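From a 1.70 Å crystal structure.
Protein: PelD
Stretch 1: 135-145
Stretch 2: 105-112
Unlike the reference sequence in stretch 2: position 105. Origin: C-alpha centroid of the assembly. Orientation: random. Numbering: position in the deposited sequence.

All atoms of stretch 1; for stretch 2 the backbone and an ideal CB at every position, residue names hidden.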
ATOM      1  N   THR A 135       5.321 -17.554  -5.844  1.00 25.17           N
ATOM      2  CA  THR A 135       5.201 -17.423  -4.388  1.00 23.94           C
ATOM      3  C   THR A 135       6.151 -16.345  -3.854  1.00 22.47           C
ATOM      4  O   THR A 135       5.772 -15.543  -2.989  1.00 21.45           O
ATOM      5  CB  THR A 135       5.443 -18.772  -3.679  1.00 25.03           C
ATOM      6  OG1 THR A 135       4.629 -19.783  -4.290  1.00 26.59           O
ATOM      7  CG2 THR A 135       5.110 -18.688  -2.189  1.00 24.83           C
ATOM      8  N   PHE A 136       7.370 -16.309  -4.388  1.00 22.10           N
ATOM      9  CA  PHE A 136       8.339 -15.281  -4.008  1.00 21.48           C
ATOM     10  C   PHE A 136       7.750 -13.889  -4.235  1.00 20.67           C
ATOM     11  O   PHE A 136       7.885 -13.009  -3.382  1.00 20.01           O
ATOM     12  CB  PHE A 136       9.656 -15.424  -4.783  1.00 21.78           C
ATOM     13  CG  PHE A 136      10.385 -16.717  -4.535  1.00 22.83           C
ATOM     14  CD1 PHE A 136      10.128 -17.488  -3.403  1.00 22.35           C
ATOM     15  CD2 PHE A 136      11.350 -17.153  -5.436  1.00 23.93           C
ATOM     16  CE1 PHE A 136      10.798 -18.681  -3.184  1.00 23.04           C
ATOM     17  CE2 PHE A 136      12.038 -18.342  -5.222  1.00 25.54           C
ATOM     18  CZ  PHE A 136      11.765 -19.109  -4.091  1.00 25.93           C
ATOM     19  N   SER A 137       7.082 -13.698  -5.375  1.00 21.28           N
ATOM     20  CA  SER A 137       6.482 -12.405  -5.695  1.00 21.01           C
ATOM     21  C   SER A 137       5.406 -12.058  -4.677  1.00 20.28           C
ATOM     22  O   SER A 137       5.352 -10.939  -4.193  1.00 19.25           O
ATOM     23  CB  SER A 137       5.923 -12.381  -7.122  1.00 22.25           C
ATOM     24  OG  SER A 137       6.977 -12.524  -8.067  1.00 24.51           O
ATOM     25  N   LEU A 138       4.577 -13.032  -4.318  1.00 20.77           N
ATOM     26  CA  LEU A 138       3.523 -12.774  -3.342  1.00 20.30           C
ATOM     27  C   LEU A 138       4.085 -12.439  -1.946  1.00 19.29           C
ATOM     28  O   LEU A 138       3.573 -11.562  -1.267  1.00 18.25           O
ATOM     29  CB  LEU A 138       2.535 -13.939  -3.333  1.00 22.31           C
ATOM     30  CG  LEU A 138       1.942 -14.559  -2.081  1.00 24.55           C
ATOM     31  CD1 LEU A 138       0.612 -15.212  -2.442  1.00 27.61           C
ATOM     32  CD2 LEU A 138       2.926 -15.603  -1.591  1.00 27.60           C
ATOM     33  N   LEU A 139       5.139 -13.142  -1.539  1.00 19.21           N
ATOM     34  CA  LEU A 139       5.829 -12.857  -0.276  1.00 18.90           C
ATOM     35  C   LEU A 139       6.415 -11.441  -0.255  1.00 17.60           C
ATOM     36  O   LEU A 139       6.283 -10.702   0.738  1.00 16.75           O
ATOM     37  CB  LEU A 139       6.950 -13.878  -0.066  1.00 20.00           C
ATOM     38  CG  LEU A 139       6.855 -15.010   0.968  1.00 22.51           C
ATOM     39  CD1 LEU A 139       5.451 -15.321   1.441  1.00 23.54           C
ATOM     40  CD2 LEU A 139       7.563 -16.253   0.457  1.00 22.41           C
ATOM     41  N   ALA A 140       7.042 -11.059  -1.366  1.00 16.62           N
ATOM     42  CA  ALA A 140       7.637  -9.730  -1.498  1.00 16.08           C
ATOM     43  C   ALA A 140       6.565  -8.639  -1.480  1.00 15.20           C
ATOM     44  O   ALA A 140       6.727  -7.614  -0.811  1.00 14.43           O
ATOM     45  CB  ALA A 140       8.489  -9.645  -2.764  1.00 15.84           C
ATOM     46  N   ILE A 141       5.457  -8.883  -2.174  1.00 14.97           N
ATOM     47  CA  ILE A 141       4.337  -7.930  -2.200  1.00 14.59           C
ATOM     48  C   ILE A 141       3.795  -7.715  -0.797  1.00 14.50           C
ATOM     49  O   ILE A 141       3.643  -6.581  -0.346  1.00 15.42           O
ATOM     50  CB  ILE A 141       3.189  -8.391  -3.125  1.00 14.35           C
ATOM     51  CG1 ILE A 141       3.670  -8.418  -4.582  1.00 15.75           C
ATOM     52  CG2 ILE A 141       1.932  -7.485  -2.912  1.00 13.69           C
ATOM     53  CD1 ILE A 141       2.764  -9.198  -5.522  1.00 15.73           C
ATOM     54  N   LEU A 142       3.527  -8.806  -0.096  1.00 15.02           N
ATOM     55  CA  LEU A 142       2.992  -8.722   1.252  1.00 15.52           C
ATOM     56  C   LEU A 142       3.970  -8.035   2.212  1.00 15.34           C
ATOM     57  O   LEU A 142       3.565  -7.179   2.999  1.00 15.40           O
ATOM     58  CB  LEU A 142       2.596 -10.120   1.750  1.00 16.39           C
ATOM     59  CG  LEU A 142       1.884 -10.334   3.088  1.00 19.79           C
ATOM     60  CD1 LEU A 142       0.535  -9.608   3.174  1.00 20.97           C
ATOM     61  CD2 LEU A 142       1.704 -11.834   3.327  1.00 22.33           C
ATOM     62  N   ALA A 143       5.252  -8.401   2.138  1.00 15.23           N
ATOM     63  CA  ALA A 143       6.270  -7.821   3.019  1.00 15.50           C
ATOM     64  C   ALA A 143       6.336  -6.291   2.901  1.00 14.69           C
ATOM     65  O   ALA A 143       6.442  -5.586   3.912  1.00 15.18           O
ATOM     66  CB  ALA A 143       7.639  -8.453   2.761  1.00 15.94           C
ATOM     67  N   GLY A 144       6.259  -5.784   1.668  1.00 14.39           N
ATOM     68  CA  GLY A 144       6.343  -4.345   1.422  1.00 14.81           C
ATOM     69  C   GLY A 144       5.154  -3.621   2.024  1.00 14.83           C
ATOM     70  O   GLY A 144       5.299  -2.591   2.690  1.00 14.63           O
ATOM     71  N   HIS A 145       3.968  -4.169   1.798  1.00 14.71           N
ATOM     72  CA  HIS A 145       2.763  -3.592   2.376  1.00 14.59           C
ATOM     73  C   HIS A 145       2.762  -3.624   3.899  1.00 14.98           C
ATOM     74  O   HIS A 145       2.410  -2.638   4.527  1.00 15.27           O
ATOM     75  CB  HIS A 145       1.511  -4.239   1.794  1.00 14.68           C
ATOM     76  CG  HIS A 145       1.185  -3.744   0.425  1.00 15.08           C
ATOM     77  ND1 HIS A 145       1.801  -4.225  -0.709  1.00 16.99           N
ATOM     78  CD2 HIS A 145       0.340  -2.772   0.014  1.00 12.98           C
ATOM     79  CE1 HIS A 145       1.332  -3.583  -1.765  1.00 16.03           C
ATOM     80  NE2 HIS A 145       0.445  -2.697  -1.353  1.00 15.88           N
ATOM     81  N   UNK A 105      16.218 -21.333   3.060  1.00 29.88           N
ATOM     82  CA  UNK A 105      15.592 -21.451   1.742  1.00 28.98           C
ATOM     83  C   UNK A 105      15.336 -20.087   1.101  1.00 27.47           C
ATOM     84  O   UNK A 105      15.714 -19.855  -0.049  1.00 27.34           O
ATOM     85  CB  UNK A 105      14.276 -22.223   1.856  1.00 28.98           C
ATOM     86  N   UNK A 106      14.665 -19.205   1.839  1.00 26.19           N
ATOM     87  CA  UNK A 106      14.331 -17.862   1.355  1.00 24.91           C
ATOM     88  C   UNK A 106      14.486 -16.853   2.487  1.00 24.17           C
ATOM     89  O   UNK A 106      14.140 -17.136   3.642  1.00 24.58           O
ATOM     90  CB  UNK A 106      12.908 -17.822   0.794  1.00 24.91           C
ATOM     91  N   UNK A 107      15.023 -15.684   2.146  1.00 23.18           N
ATOM     92  CA  UNK A 107      14.992 -14.527   3.026  1.00 22.45           C
ATOM     93  C   UNK A 107      14.186 -13.403   2.393  1.00 20.73           C
ATOM     94  O   UNK A 107      14.439 -13.027   1.245  1.00 20.10           O
ATOM     95  CB  UNK A 107      16.412 -14.053   3.345  1.00 22.45           C
ATOM     96  N   UNK A 108      13.218 -12.874   3.141  1.00 19.70           N
ATOM     97  CA  UNK A 108      12.374 -11.783   2.638  1.00 18.58           C
ATOM     98  C   UNK A 108      12.476 -10.569   3.571  1.00 18.94           C
ATOM     99  O   UNK A 108      12.050 -10.638   4.726  1.00 19.35           O
ATOM    100  CB  UNK A 108      10.919 -12.240   2.512  1.00 18.58           C
ATOM    101  N   UNK A 109      13.043  -9.453   3.075  1.00 18.85           N
ATOM    102  CA  UNK A 109      13.092  -8.277   3.928  1.00 19.24           C
ATOM    103  C   UNK A 109      11.758  -7.540   3.868  1.00 18.33           C
ATOM    104  O   UNK A 109      11.085  -7.561   2.830  1.00 17.51           O
ATOM    105  CB  UNK A 109      14.239  -7.354   3.513  1.00 19.24           C
ATOM    106  N   UNK A 110      11.370  -6.918   4.977  1.00 18.62           N
ATOM    107  CA  UNK A 110      10.182  -6.080   5.008  1.00 18.23           C
ATOM    108  C   UNK A 110      10.673  -4.643   4.901  1.00 18.17           C
ATOM    109  O   UNK A 110      11.285  -4.102   5.832  1.00 19.64           O
ATOM    110  CB  UNK A 110       9.350  -6.307   6.272  1.00 18.23           C
ATOM    111  N   UNK A 111      10.449  -4.054   3.730  1.00 17.30           N
ATOM    112  CA  UNK A 111      11.044  -2.771   3.370  1.00 17.36           C
ATOM    113  C   UNK A 111       9.941  -1.749   3.116  1.00 17.02           C
ATOM    114  O   UNK A 111       9.059  -1.982   2.284  1.00 16.34           O
ATOM    115  CB  UNK A 111      11.942  -2.912   2.140  1.00 17.36           C
ATOM    116  N   UNK A 112       9.990  -0.628   3.834  1.00 18.51           N
ATOM    117  CA  UNK A 112       9.015   0.444   3.621  1.00 18.26           C
ATOM    118  C   UNK A 112       9.258   1.215   2.315  1.00 18.10           C
ATOM    119  O   UNK A 112      10.240   0.963   1.608  1.00 17.79           O
ATOM    120  CB  UNK A 112       9.050   1.414   4.803  1.00 18.26           C
TER

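Stretch 1 is one continuous helix, and residues 106-111 of stretch 2 form a strand running beside it in roughly the same direction, at 31°. The gap narrows as far as position 110: CA atoms are 8.4 Å apart between F136 and position 106 but 4.7 Å apart between A143 and position 110. The F136 ring helps fill the wide end, and the small A143 and G144 allow the close one.

Position 105 precedes the strand. Its ideal CB finds nothing of the helix within 5.5 Å, so stretch 1 hardly restricts the choice. The deposited residue is alanine, which differs from the reference glutamine.

Position 106 has extended backbone angles (-141/140), and its CB points toward the helix, 4.6 Å from F136 CE1. An aromatic ring offers no charge or polar group to satisfy, so a medium apolar residue is favoured, and beta-branched valine or isoleucine also suits the extended backbone. It is V106, whose CG2 comes within 3.4 Å of F136 CE1, a snug apolar contact.

Strand alternation turns position 107 from the helix, with nothing of stretch 1 near its CB; many residues would do. C107 occupies it and leaves the helix untouched.

At position 108 the CB again points toward the helix, 5.0 Å from both L139 CB and A143 CB. The space is wide enough for a short branched side chain and lined with hydrocarbon; valine, isoleucine or perhaps leucine would fit. V108 fills it with both branches: CG2 lies 4.2 Å from L139 CG, while CG1 lies 3.9 Å from A143 CB.

Position 109 points away, and its phi of -82° suits proline among many others. The deposited residue is P109; its backbone O approaches A143 CB at 3.6 Å.

At position 110 the CB points sideways, and its ideal position is only 3.8 Å from A143 O. A side chain here must run past the helix backbone, and the small A143 leaves room for an apolar one such as leucine or methionine. L110 brings its CG to 3.9 Å from A143 CB.

Position 111 also has a sideways CB, with no helix atom within 5.5 Å, so its extended backbone is the main visible guide and beta-branched residues suit it. V111 meets the helix through its backbone: its O lies 3.7 Å from G144 CA, where glycine presents no side chain.

Position 112 leaves the strand with its CB pointing away, so stretch 1 sets little preference. D112 has its carboxylate hydrogen-bonded elsewhere in the structure.

Stretch 2 (105-112) AVCVPLVD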
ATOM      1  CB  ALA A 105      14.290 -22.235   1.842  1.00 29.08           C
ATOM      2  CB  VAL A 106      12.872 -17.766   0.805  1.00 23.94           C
ATOM      3  CG1 VAL A 106      12.598 -16.373   0.230  1.00 23.63           C
ATOM      4  CG2 VAL A 106      12.612 -18.795  -0.262  1.00 25.58           C
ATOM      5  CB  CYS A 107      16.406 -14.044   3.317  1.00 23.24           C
ATOM      6  SG  CYS A 107      17.223 -15.023   4.545  1.00 27.19           S
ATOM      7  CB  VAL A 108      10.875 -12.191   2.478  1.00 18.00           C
ATOM      8  CG1 VAL A 108      10.135 -11.168   1.627  1.00 16.91           C
ATOM      9  CG2 VAL A 108      10.734 -13.579   1.849  1.00 17.40           C
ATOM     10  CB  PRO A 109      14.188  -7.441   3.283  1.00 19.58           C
ATOM     11  CG  PRO A 109      14.031  -7.728   1.819  1.00 19.34           C
ATOM     12  CD  PRO A 109      13.556  -9.167   1.722  1.00 18.99           C
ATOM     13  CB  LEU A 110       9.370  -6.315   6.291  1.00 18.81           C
ATOM     14  CG  LEU A 110       8.533  -7.582   6.481  1.00 18.77           C
ATOM     15  CD1 LEU A 110       9.354  -8.882   6.559  1.00 19.46           C
ATOM     16  CD2 LEU A 110       7.713  -7.418   7.745  1.00 20.01           C
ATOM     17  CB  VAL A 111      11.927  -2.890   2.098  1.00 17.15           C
ATOM     18  CG1 VAL A 111      12.720  -1.613   1.864  1.00 17.30           C
ATOM     19  CG2 VAL A 111      12.880  -4.079   2.185  1.00 17.77           C
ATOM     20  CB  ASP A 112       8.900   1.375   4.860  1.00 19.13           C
ATOM     21  CG  ASP A 112      10.100   2.310   5.047  1.00 21.84           C
ATOM     22  OD1 ASP A 112      10.911   2.516   4.116  1.00 21.47           O
ATOM     23  OD2 ASP A 112      10.232   2.867   6.163  1.00 26.72           O
TER
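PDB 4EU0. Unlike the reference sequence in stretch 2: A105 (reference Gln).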